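PDB 4XCV: NADP-dependent 2-hydroxyacid dehydrogenase from Rhizobium etli, which probably catalyses the NADPH-dependent interconversion of 2-oxoacids and 2-hydroxyacids, as in the D-isomer-specific 2-hydroxyacid dehydrogenases. Local coordinates for residues D154-L159 with K174-V179; R93-S98 with L148-Q153; A139-G144 with D222-Q227; L67-S72 with E308-V313. All blocks are in the same frame, centred on the assembly; numbering follows the deposited sequence. Where two conformers were deposited one is given.

Overall arrangement
Following the chain, residues 67-72 open contact 4 on the five-stranded parallel sheet, and 93-98 open contact 2 just before helix 100-116. Contact 3 opens at residues 139-144, on strand 142-146, an inner strand of the seven-stranded sheet. Contact 2 closes at 148-153, so it crosses contact 3. Contact 1 (154-159 with 174-179) opens on helix 150-162 and closes in the loop between strands 165-169 and 180-182, nested inside contact 3, which shuts at 222-227. Contact 4 closes last, at 308-313, and encloses all the others. Contacts 1 and 2 meet through L148 and both touch NADPH; F312 joins contact 4 to contact 2; contacts 3 and 4 lie about 41 Å apart, centre to centre.

Contact 1: residues D154-L159 with K174-V179; sequences DAVAKL and KTIEGV. With NDP (NADPH dihydro-nicotinamide-adenine-dinucleotide phosphate), chain B.
The amine of K174 is gripped from two quarters. K174 NZ donates to NADPH O3X, on the 2'-phosphate, at 2.8 Å. A weaker bond runs from K174 NZ to NADPH O1X at 3.3 Å, and NZ also donates to the carbonyl of T172. Bends at chi2 (-68°) and chi4 (-91°) curl the lysine chain round to the phosphate. Farther along 174-179 the contact with helix 150-162 is wholly apolar. V156 and V179 reach toward each other tip to tip, V156 CG1 standing 3.7 Å from V179 CG2, while I176 CG2 comes to V156 CG1 at 4.4 Å. One methyl therefore serves both partners; it lies anti to the backbone N (chi1 163°). A type II turn from I176 to V179, closed by V179 N to I176 O at 3.2 Å, sets the two hydrophobic residues on the helix side, and G178 supplies the positive phi of the turn. V156 is also packed on L148, V145 and V166, which places it between helix and sheet. The helix carries a separate salt bridge one turn long: K158 NZ meets D154 OD2 at 2.8 Å on the syn lone pair, and S104 OG bonds to the same oxygen. Helix, strand 165-169 and the following loop are typical of a Rossmann-type dinucleotide-binding domain, the lysine on the 2'-phosphate being consistent with use of NADP.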
# COMPACT_ATOMS: atom_id res chain seq x y z
N ASP A 154 1.93 6.09 13.80
CA ASP A 154 1.18 6.30 12.59
C ASP A 154 1.14 5.08 11.69
O ASP A 154 0.10 4.74 11.12
CB ASP A 154 1.71 7.52 11.84
CG ASP A 154 0.71 8.06 10.84
OD1 ASP A 154 -0.34 8.59 11.31
OD2 ASP A 154 0.88 8.01 9.62
N ALA A 155 2.28 4.40 11.56
CA ALA A 155 2.34 3.18 10.76
C ALA A 155 1.44 2.13 11.32
O ALA A 155 0.72 1.44 10.57
CB ALA A 155 3.79 2.71 10.67
N VAL A 156 1.47 1.92 12.63
CA VAL A 156 0.58 0.94 13.25
C VAL A 156 -0.87 1.20 12.88
O VAL A 156 -1.59 0.27 12.52
CB VAL A 156 0.76 0.93 14.78
CG1 VAL A 156 -0.42 0.25 15.51
CG2 VAL A 156 2.09 0.31 15.19
N ALA A 157 -1.32 2.44 13.03
CA ALA A 157 -2.71 2.78 12.79
C ALA A 157 -3.11 2.42 11.36
O ALA A 157 -4.21 1.84 11.12
CB ALA A 157 -2.98 4.23 13.09
N LYS A 158 -2.25 2.74 10.40
CA LYS A 158 -2.60 2.55 8.99
C LYS A 158 -2.49 1.09 8.56
O LYS A 158 -3.35 0.60 7.80
CB LYS A 158 -1.81 3.50 8.13
CG LYS A 158 -2.35 4.92 8.36
CD LYS A 158 -1.41 5.96 7.88
CE LYS A 158 -2.06 7.30 7.98
NZ LYS A 158 -1.08 8.35 7.67
N LEU A 159 -1.49 0.39 9.11
CA LEU A 159 -1.42 -1.05 8.86
C LEU A 159 -2.66 -1.78 9.39
O LEU A 159 -3.13 -2.71 8.75
CB LEU A 159 -0.15 -1.62 9.53
CG LEU A 159 1.16 -1.25 8.85
CD1 LEU A 159 2.31 -1.53 9.81
CD2 LEU A 159 1.36 -2.04 7.57
N LYS A 174 3.86 0.80 25.33
CA LYS A 174 2.75 1.73 25.03
C LYS A 174 1.41 1.09 25.27
O LYS A 174 1.26 -0.16 25.32
CB LYS A 174 2.80 2.14 23.57
CG LYS A 174 4.05 2.80 23.22
CD LYS A 174 4.21 4.15 23.88
CE LYS A 174 5.61 4.69 23.65
NZ LYS A 174 6.50 4.25 24.78
N THR A 175 0.38 1.89 25.43
CA THR A 175 -0.94 1.35 25.38
C THR A 175 -1.58 1.84 24.06
O THR A 175 -1.69 3.04 23.82
CB THR A 175 -1.76 1.76 26.62
OG1 THR A 175 -1.10 1.28 27.80
CG2 THR A 175 -3.13 1.17 26.59
N ILE A 176 -1.94 0.90 23.21
CA ILE A 176 -2.55 1.21 21.88
C ILE A 176 -3.71 0.25 21.75
O ILE A 176 -3.52 -0.96 21.70
CB ILE A 176 -1.55 1.00 20.70
CG1 ILE A 176 -0.30 1.89 20.84
CG2 ILE A 176 -2.29 1.23 19.36
CD1 ILE A 176 0.76 1.66 19.80
N GLU A 177 -4.95 0.76 21.63
CA GLU A 177 -6.10 -0.15 21.49
C GLU A 177 -6.04 -1.07 20.31
O GLU A 177 -5.74 -0.64 19.20
CB GLU A 177 -7.41 0.66 21.45
CG GLU A 177 -8.68 -0.20 21.55
CD GLU A 177 -9.09 -0.54 22.98
OE1 GLU A 177 -8.22 -0.69 23.87
OE2 GLU A 177 -10.32 -0.67 23.23
N GLY A 178 -6.29 -2.36 20.52
CA GLY A 178 -6.26 -3.34 19.44
C GLY A 178 -4.92 -3.86 18.99
O GLY A 178 -4.84 -4.60 18.01
N VAL A 179 -3.86 -3.44 19.69
CA VAL A 179 -2.52 -3.76 19.32
C VAL A 179 -1.80 -4.23 20.56
O VAL A 179 -1.67 -3.49 21.53
CB VAL A 179 -1.81 -2.51 18.74
CG1 VAL A 179 -0.38 -2.79 18.42
CG2 VAL A 179 -2.55 -2.02 17.49
PA NDP B . 10.60 8.85 18.30
O1A NDP B . 9.28 9.54 18.30
O2A NDP B . 11.74 9.36 19.15
O5B NDP B . 10.31 7.32 18.67
C5B NDP B . 11.42 6.44 18.89
C4B NDP B . 10.84 5.10 19.30
O4B NDP B . 11.92 4.17 19.40
C3B NDP B . 10.15 5.16 20.65
O3B NDP B . 8.99 4.30 20.65
C2B NDP B . 11.23 4.61 21.54
O2B NDP B . 10.76 3.97 22.76
C1B NDP B . 11.86 3.55 20.65
N9A NDP B . 13.20 3.14 21.08
C8A NDP B . 14.26 3.96 21.17
N7A NDP B . 15.31 3.26 21.71
C5A NDP B . 14.84 2.01 21.98
C6A NDP B . 15.40 0.88 22.58
N6A NDP B . 16.67 0.85 22.97
N1A NDP B . 14.62 -0.20 22.72
C2A NDP B . 13.34 -0.20 22.31
N3A NDP B . 12.73 0.85 21.73
C4A NDP B . 13.53 1.93 21.58
O3 NDP B . 11.17 8.74 16.80
PN NDP B . 10.38 8.80 15.40
O1N NDP B . 9.30 7.77 15.47
O2N NDP B . 9.97 10.16 15.08
O5D NDP B . 11.54 8.41 14.40
C5D NDP B . 12.26 7.18 14.55
C4D NDP B . 13.54 7.30 13.72
O4D NDP B . 13.22 7.26 12.33
C3D NDP B . 14.29 8.59 13.87
O3D NDP B . 15.15 8.56 15.03
C2D NDP B . 15.07 8.71 12.57
O2D NDP B . 16.40 8.17 12.76
C1D NDP B . 14.34 7.81 11.62
N1N NDP B . 13.80 8.45 10.42
C2N NDP B . 14.07 7.95 9.18
C3N NDP B . 13.67 8.58 8.05
C7N NDP B . 13.91 8.05 6.73
O7N NDP B . 13.83 8.86 5.78
N7N NDP B . 14.17 6.78 6.49
C4N NDP B . 12.83 9.80 8.15
C5N NDP B . 12.57 10.21 9.52
C6N NDP B . 13.04 9.61 10.59
P2B NDP B . 9.88 4.83 23.83
O1X NDP B . 9.80 3.96 25.04
O2X NDP B . 10.65 6.12 24.05
O3X NDP B . 8.59 5.13 23.18

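Contact 2: residues R93-S98 with L148-Q153; sequences RFVDRS and LGILGQ. With NDP (NADPH dihydro-nicotinamide-adenine-dinucleotide phosphate), chain B.
This is a cofactor-bridged contact in which the loop leaving strand 91-92 faces the N-terminal end of helix 150-162 across the NADPH pyrophosphate. Direct touching is light: R93 NH2 lies 3.9 Å from I150 CG1, near the plane of the guanidinium at its edge, and V95 CG1 stands 4.3 Å from I150 CG2. That I150 methyl is anti to the backbone N, while CG1 lies beside the backbone N, and in this way one side chain meets both loop residues. In the modelled conformer, one of two, R93 NH2 donates to NADPH O2N at 2.6 Å with an angle of 159°, the oxygen lying at the edge and in plane, whereas NH1 reaches the same oxygen only weakly; NH1 is also bonded to A75 O. The flat group is sandwiched, V95 CG2 over the centre of one face and NADPH O2A above the opposite face, offset toward the rim. From the helix side, backbone amides take the pyrophosphate: I150 N donates to O1A at 3.1 Å and L151 N to O1N at 3.0 Å, the latter at 165°. L148 N holds ribose O3B at 2.8 Å. G149, at the N-cap, puts its CA just 3.2 Å from O5B, an approach that the lack of a side chain permits, consistent with the glycine-rich turn of a Rossmann-type fold. The pyrophosphate charge is thus met by two backbone N-H groups at a helix start and by an arginine from the opposing loop, a combination that would be expected to stabilise the anion and to couple the two walls of the cleft through the cofactor.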
# COMPACT_ATOMS: atom_id res chain seq x y z
N ARG A 93 14.61 18.01 18.12
CA ARG A 93 14.75 17.28 16.87
C ARG A 93 13.76 17.74 15.84
O ARG A 93 12.76 18.37 16.14
CB ARG A 93 14.71 15.78 17.08
CG ARG A 93 13.36 15.30 17.41
CD ARG A 93 13.47 13.83 17.83
NE ARG A 93 12.21 13.21 17.76
CZ ARG A 93 11.79 12.49 16.72
NH1 ARG A 93 12.54 12.25 15.63
NH2 ARG A 93 10.60 12.02 16.79
N PHE A 94 14.12 17.54 14.58
CA PHE A 94 13.33 17.96 13.50
C PHE A 94 12.28 16.93 13.28
O PHE A 94 12.59 15.82 12.85
CB PHE A 94 14.19 18.16 12.26
CG PHE A 94 13.41 18.49 11.03
CD1 PHE A 94 12.19 19.19 11.06
CD2 PHE A 94 13.94 18.16 9.80
CE1 PHE A 94 11.49 19.45 9.94
CE2 PHE A 94 13.25 18.51 8.64
CZ PHE A 94 12.02 19.14 8.72
N VAL A 95 11.05 17.25 13.66
CA VAL A 95 9.91 16.44 13.40
C VAL A 95 9.07 17.20 12.41
O VAL A 95 8.39 18.21 12.71
CB VAL A 95 9.11 16.06 14.68
CG1 VAL A 95 7.84 15.33 14.33
CG2 VAL A 95 9.97 15.19 15.56
N ASP A 96 9.26 16.76 11.17
CA ASP A 96 8.49 17.33 10.08
C ASP A 96 7.10 16.69 10.20
O ASP A 96 6.84 15.52 9.78
CB ASP A 96 9.18 17.02 8.78
CG ASP A 96 8.49 17.63 7.58
OD1 ASP A 96 7.34 18.10 7.73
OD2 ASP A 96 9.10 17.58 6.48
N ARG A 97 6.21 17.44 10.79
CA ARG A 97 4.82 17.01 10.99
C ARG A 97 4.15 16.54 9.74
O ARG A 97 3.29 15.63 9.79
CB ARG A 97 4.02 18.17 11.65
N SER A 98 4.58 17.01 8.55
CA SER A 98 4.07 16.43 7.24
C SER A 98 4.73 15.19 6.63
O SER A 98 4.19 14.61 5.74
CB SER A 98 4.14 17.54 6.12
OG SER A 98 3.78 18.83 6.61
N LEU A 148 7.66 2.92 18.56
CA LEU A 148 6.28 3.34 18.63
C LEU A 148 6.26 4.81 18.97
O LEU A 148 5.51 5.26 19.87
CB LEU A 148 5.52 2.51 19.66
CG LEU A 148 5.39 1.05 19.31
CD1 LEU A 148 4.68 0.34 20.43
CD2 LEU A 148 4.70 0.80 17.95
N GLY A 149 7.07 5.59 18.26
CA GLY A 149 7.12 7.05 18.44
C GLY A 149 6.23 7.71 17.41
O GLY A 149 5.17 7.17 17.03
N ILE A 150 6.62 8.88 16.96
CA ILE A 150 5.82 9.61 15.99
C ILE A 150 5.58 8.75 14.74
O ILE A 150 4.44 8.60 14.28
CB ILE A 150 6.52 10.91 15.61
CG1 ILE A 150 6.67 11.84 16.84
CG2 ILE A 150 5.83 11.56 14.45
CD1 ILE A 150 5.42 12.45 17.36
N LEU A 151 6.64 8.12 14.23
CA LEU A 151 6.50 7.35 13.01
C LEU A 151 5.83 6.01 13.27
O LEU A 151 4.89 5.64 12.58
CB LEU A 151 7.86 7.17 12.34
CG LEU A 151 8.54 8.44 11.92
CD1 LEU A 151 9.88 8.13 11.26
CD2 LEU A 151 7.67 9.33 11.04
N GLY A 152 6.24 5.28 14.30
CA GLY A 152 5.68 3.97 14.50
C GLY A 152 4.22 4.00 14.84
O GLY A 152 3.49 3.11 14.41
N GLN A 153 3.76 4.96 15.61
CA GLN A 153 2.34 4.96 15.93
C GLN A 153 1.46 5.27 14.74
O GLN A 153 0.33 4.78 14.66
CB GLN A 153 2.04 5.87 17.10
CG GLN A 153 2.62 5.34 18.40
CD GLN A 153 2.33 6.28 19.55
OE1 GLN A 153 3.24 6.70 20.30
NE2 GLN A 153 1.08 6.58 19.73
PA NDP B . 10.60 8.85 18.30
O1A NDP B . 9.28 9.54 18.30
O2A NDP B . 11.74 9.36 19.15
O5B NDP B . 10.31 7.32 18.67
C5B NDP B . 11.42 6.44 18.89
C4B NDP B . 10.84 5.10 19.30
O4B NDP B . 11.92 4.17 19.40
C3B NDP B . 10.15 5.16 20.65
O3B NDP B . 8.99 4.30 20.65
C2B NDP B . 11.23 4.61 21.54
O2B NDP B . 10.76 3.97 22.76
C1B NDP B . 11.86 3.55 20.65
N9A NDP B . 13.20 3.14 21.08
C8A NDP B . 14.26 3.96 21.17
N7A NDP B . 15.31 3.26 21.71
C5A NDP B . 14.84 2.01 21.98
C6A NDP B . 15.40 0.88 22.58
N6A NDP B . 16.67 0.85 22.97
N1A NDP B . 14.62 -0.20 22.72
C2A NDP B . 13.34 -0.20 22.31
N3A NDP B . 12.73 0.85 21.73
C4A NDP B . 13.53 1.93 21.58
O3 NDP B . 11.17 8.74 16.80
PN NDP B . 10.38 8.80 15.40
O1N NDP B . 9.30 7.77 15.47
O2N NDP B . 9.97 10.16 15.08
O5D NDP B . 11.54 8.41 14.40
C5D NDP B . 12.26 7.18 14.55
C4D NDP B . 13.54 7.30 13.72
O4D NDP B . 13.22 7.26 12.33
C3D NDP B . 14.29 8.59 13.87
O3D NDP B . 15.15 8.56 15.03
C2D NDP B . 15.07 8.71 12.57
O2D NDP B . 16.40 8.17 12.76
C1D NDP B . 14.34 7.81 11.62
N1N NDP B . 13.80 8.45 10.42
C2N NDP B . 14.07 7.95 9.18
C3N NDP B . 13.67 8.58 8.05
C7N NDP B . 13.91 8.05 6.73
O7N NDP B . 13.83 8.86 5.78
N7N NDP B . 14.17 6.78 6.49
C4N NDP B . 12.83 9.80 8.15
C5N NDP B . 12.57 10.21 9.52
C6N NDP B . 13.04 9.61 10.59
P2B NDP B . 9.88 4.83 23.83
O1X NDP B . 9.80 3.96 25.04
O2X NDP B . 10.65 6.12 24.05
O3X NDP B . 8.59 5.13 23.18

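Contact 3: residues A139-G144 with D222-Q227; sequences AEVTVG and DGALGQ
V141 and L225 cross at about a right angle, and their methyls meet at two places: V141 CG2 to L225 CD2 at 4.1 Å, and V141 CG1 to L225 CD1 at 4.2 Å. V141 CG2 also lies 4.1 Å from A224 CB, which makes it the branch shared by both turn residues. It is placed anti to the carbonyl carbon, with CG1 anti to the backbone N (chi1 172°). A224 points its methyl at the opposing backbone and comes up to E140: A224 CB is 3.5 Å from E140 O and 4.1 Å from E140 CB. The polar atoms beside this patch are joined through one water, which donates to E140 O at 2.8 Å and accepts from A224 N at 2.8 Å. A type I turn from G223 to G226, closed by G226 N to G223 O, presents A224 and L225 to V141; the positive phi of G226 (91°) suits glycine. Both V141 and L225 pack on I196 of strand 196-199, which runs between strands 142-146 and 229-232, so the contact spans a middle strand. V141 is buried, whereas A224 and the water-bridged side face the surface. The cluster lies at the beginning of the parallel strands, away from the NADPH pyrophosphate, and such apolar closure of the sheet's end by the loops that lead into successive strands fits the Rossmann-type alpha/beta fold of the cofactor-binding domain.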
# COMPACT_ATOMS: atom_id res chain seq x y z
N ALA A 139 -4.92 -10.01 7.41
CA ALA A 139 -5.23 -10.44 8.79
C ALA A 139 -4.51 -11.69 9.24
O ALA A 139 -4.38 -11.93 10.45
CB ALA A 139 -6.73 -10.59 8.95
N GLU A 140 -4.02 -12.48 8.31
CA GLU A 140 -3.29 -13.69 8.64
C GLU A 140 -1.82 -13.44 8.95
O GLU A 140 -1.11 -14.35 9.34
CB GLU A 140 -3.41 -14.73 7.51
CG GLU A 140 -4.82 -15.28 7.34
CD GLU A 140 -5.35 -15.91 8.60
OE1 GLU A 140 -4.59 -16.65 9.26
OE2 GLU A 140 -6.53 -15.65 8.97
N VAL A 141 -1.35 -12.20 8.77
CA VAL A 141 0.06 -11.86 8.87
C VAL A 141 0.24 -10.84 9.99
O VAL A 141 -0.53 -9.86 10.09
CB VAL A 141 0.54 -11.29 7.53
CG1 VAL A 141 1.96 -10.73 7.66
CG2 VAL A 141 0.44 -12.36 6.46
N THR A 142 1.21 -11.07 10.84
CA THR A 142 1.51 -10.11 11.92
C THR A 142 2.70 -9.25 11.55
O THR A 142 3.82 -9.73 11.29
CB THR A 142 1.82 -10.82 13.22
OG1 THR A 142 0.64 -11.55 13.63
CG2 THR A 142 2.21 -9.86 14.35
N VAL A 143 2.44 -7.95 11.51
CA VAL A 143 3.49 -6.94 11.40
C VAL A 143 3.89 -6.49 12.80
O VAL A 143 3.04 -6.07 13.60
CB VAL A 143 3.05 -5.73 10.56
CG1 VAL A 143 4.22 -4.79 10.40
CG2 VAL A 143 2.52 -6.16 9.20
N GLY A 144 5.19 -6.66 13.12
CA GLY A 144 5.76 -6.21 14.37
C GLY A 144 6.52 -4.93 14.17
O GLY A 144 7.55 -4.92 13.49
N ASP A 222 6.95 -20.15 11.08
CA ASP A 222 5.86 -20.98 10.59
C ASP A 222 4.63 -20.15 10.29
O ASP A 222 3.50 -20.62 10.44
CB ASP A 222 5.56 -22.12 11.57
CG ASP A 222 5.06 -21.64 12.94
OD1 ASP A 222 5.07 -20.41 13.22
OD2 ASP A 222 4.65 -22.51 13.74
N GLY A 223 4.87 -18.92 9.84
CA GLY A 223 3.80 -17.97 9.54
C GLY A 223 3.25 -18.03 8.11
O GLY A 223 3.71 -18.79 7.26
N ALA A 224 2.27 -17.17 7.86
CA ALA A 224 1.50 -17.23 6.62
C ALA A 224 2.28 -16.80 5.38
O ALA A 224 1.88 -17.20 4.28
CB ALA A 224 0.21 -16.40 6.77
N LEU A 225 3.38 -16.08 5.55
CA LEU A 225 4.31 -15.77 4.44
C LEU A 225 5.33 -16.81 4.16
O LEU A 225 6.15 -16.64 3.22
CB LEU A 225 5.13 -14.49 4.73
CG LEU A 225 4.32 -13.28 4.99
CD1 LEU A 225 5.23 -12.14 5.44
CD2 LEU A 225 3.49 -12.91 3.78
N GLY A 226 5.41 -17.84 5.01
CA GLY A 226 6.41 -18.86 4.81
C GLY A 226 7.69 -18.54 5.56
O GLY A 226 8.08 -19.26 6.50
N GLN A 227 8.35 -17.47 5.11
CA GLN A 227 9.59 -16.98 5.71
C GLN A 227 9.37 -15.52 6.08
O GLN A 227 8.69 -14.79 5.35
CB GLN A 227 10.76 -17.10 4.76
CG GLN A 227 11.09 -18.56 4.39
CD GLN A 227 11.85 -18.69 3.06
OE1 GLN A 227 11.51 -18.06 2.06
NE2 GLN A 227 12.84 -19.58 3.03
O HOH W 1 1.27 -15.59 9.96

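Contact 4: residues L67-S72 with E308-V313; sequences LKVIFS and EPLQFV
Apolar touches make up the whole of the direct contact, and L310 is the side chain they share. With its CG anti to the carbonyl carbon (chi1 -68°), it carries its methyls to the strand and meets V69 tip to tip: L310 CD1 is 3.9 Å from V69 CG1 and equally 3.9 Å from V69 CG2, which seats the leucine methyl between both branches of the valine. L310 CD2 comes obliquely to the F71 ring at 4.5 Å from F71 CZ, a loose approach. Within the strand, V69 CG1 lies over one face of that ring, 3.6 Å above its plane and offset toward the rim, so V69 and F71 form one continuous surface for L310. L310 also packs on V92, P90 and F304, and F71 on V297 of helix 292-305.

Polar bonds tie 308-313 to helix 292-305: Q311 N is bonded to Q300 OE1, and P309 O to R303 NH2. The backbone of F312 bonds to R93 beside the NADPH site. The chemistry implies that the chain returning from this helix is fastened to it by hydrogen bonds, while its grip on strand 69-72 rests on apolar packing of L310 against the buried V69 and F71.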
# COMPACT_ATOMS: atom_id res chain seq x y z
N LEU A 67 24.21 30.25 23.68
CA LEU A 67 23.05 29.58 23.06
C LEU A 67 22.03 29.18 24.13
O LEU A 67 22.38 28.70 25.21
CB LEU A 67 23.46 28.33 22.27
CG LEU A 67 24.33 28.57 21.06
CD1 LEU A 67 24.82 27.23 20.51
CD2 LEU A 67 23.60 29.40 20.00
N LYS A 68 20.75 29.35 23.77
CA LYS A 68 19.60 28.90 24.56
C LYS A 68 19.01 27.59 24.06
O LYS A 68 18.47 26.84 24.88
CB LYS A 68 18.53 29.99 24.56
CG LYS A 68 19.03 31.32 25.12
CD LYS A 68 17.88 32.29 25.22
CE LYS A 68 18.22 33.56 25.99
NZ LYS A 68 18.89 34.52 25.10
N VAL A 69 19.01 27.34 22.75
CA VAL A 69 18.38 26.16 22.18
C VAL A 69 19.22 25.73 20.99
O VAL A 69 19.65 26.57 20.19
CB VAL A 69 16.92 26.40 21.69
CG1 VAL A 69 16.30 25.05 21.31
CG2 VAL A 69 16.10 27.12 22.76
N ILE A 70 19.41 24.42 20.87
CA ILE A 70 19.95 23.81 19.67
C ILE A 70 18.83 23.07 18.90
O ILE A 70 18.09 22.29 19.51
CB ILE A 70 21.09 22.81 20.00
CG1 ILE A 70 22.30 23.57 20.53
CG2 ILE A 70 21.45 21.92 18.83
CD1 ILE A 70 23.24 22.70 21.31
N PHE A 71 18.77 23.32 17.60
CA PHE A 71 17.86 22.63 16.71
C PHE A 71 18.63 21.71 15.83
O PHE A 71 19.56 22.12 15.12
CB PHE A 71 17.05 23.62 15.88
CG PHE A 71 16.16 24.50 16.70
CD1 PHE A 71 14.89 24.05 17.02
CD2 PHE A 71 16.56 25.73 17.18
CE1 PHE A 71 14.03 24.82 17.78
CE2 PHE A 71 15.71 26.52 17.94
CZ PHE A 71 14.43 26.06 18.23
N SER A 72 18.29 20.42 15.87
CA SER A 72 18.84 19.48 14.90
C SER A 72 18.33 19.78 13.51
O SER A 72 17.16 20.08 13.30
CB SER A 72 18.45 18.05 15.29
OG SER A 72 19.07 17.17 14.37
N GLU A 308 6.19 29.33 26.10
CA GLU A 308 5.67 27.99 26.04
C GLU A 308 6.76 26.95 25.92
O GLU A 308 7.87 27.26 25.49
CB GLU A 308 4.72 27.89 24.84
CG GLU A 308 3.51 28.79 25.04
CD GLU A 308 2.53 28.72 23.88
OE1 GLU A 308 2.97 28.41 22.75
OE2 GLU A 308 1.30 28.84 24.16
N PRO A 309 6.45 25.68 26.23
CA PRO A 309 7.45 24.63 26.12
C PRO A 309 7.87 24.35 24.71
O PRO A 309 7.02 24.27 23.82
CB PRO A 309 6.73 23.37 26.68
CG PRO A 309 5.49 23.86 27.26
CD PRO A 309 5.17 25.22 26.79
N LEU A 310 9.14 24.11 24.51
CA LEU A 310 9.63 23.53 23.28
C LEU A 310 9.07 22.14 23.12
O LEU A 310 8.88 21.41 24.13
CB LEU A 310 11.12 23.45 23.27
CG LEU A 310 11.88 24.77 23.21
CD1 LEU A 310 13.32 24.57 23.71
CD2 LEU A 310 11.87 25.44 21.84
N GLN A 311 8.79 21.77 21.89
CA GLN A 311 8.34 20.41 21.57
C GLN A 311 9.51 19.60 20.98
O GLN A 311 10.47 20.14 20.46
CB GLN A 311 7.18 20.49 20.59
CG GLN A 311 5.97 21.19 21.17
CD GLN A 311 4.91 21.53 20.19
OE1 GLN A 311 5.17 21.92 19.06
NE2 GLN A 311 3.66 21.40 20.64
N PHE A 312 9.39 18.28 21.01
CA PHE A 312 10.35 17.39 20.36
C PHE A 312 11.75 17.51 20.95
O PHE A 312 12.75 17.35 20.24
CB PHE A 312 10.37 17.59 18.83
CG PHE A 312 9.01 17.71 18.22
CD1 PHE A 312 8.11 16.65 18.27
CD2 PHE A 312 8.61 18.90 17.67
CE1 PHE A 312 6.85 16.80 17.72
CE2 PHE A 312 7.36 19.04 17.11
CZ PHE A 312 6.48 18.01 17.16
N VAL A 313 11.82 17.77 22.24
CA VAL A 313 13.08 17.87 22.94
C VAL A 313 13.61 16.48 23.21
O VAL A 313 12.85 15.61 23.67
CB VAL A 313 12.96 18.66 24.24
CG1 VAL A 313 14.28 18.72 25.00
CG2 VAL A 313 12.42 20.07 23.99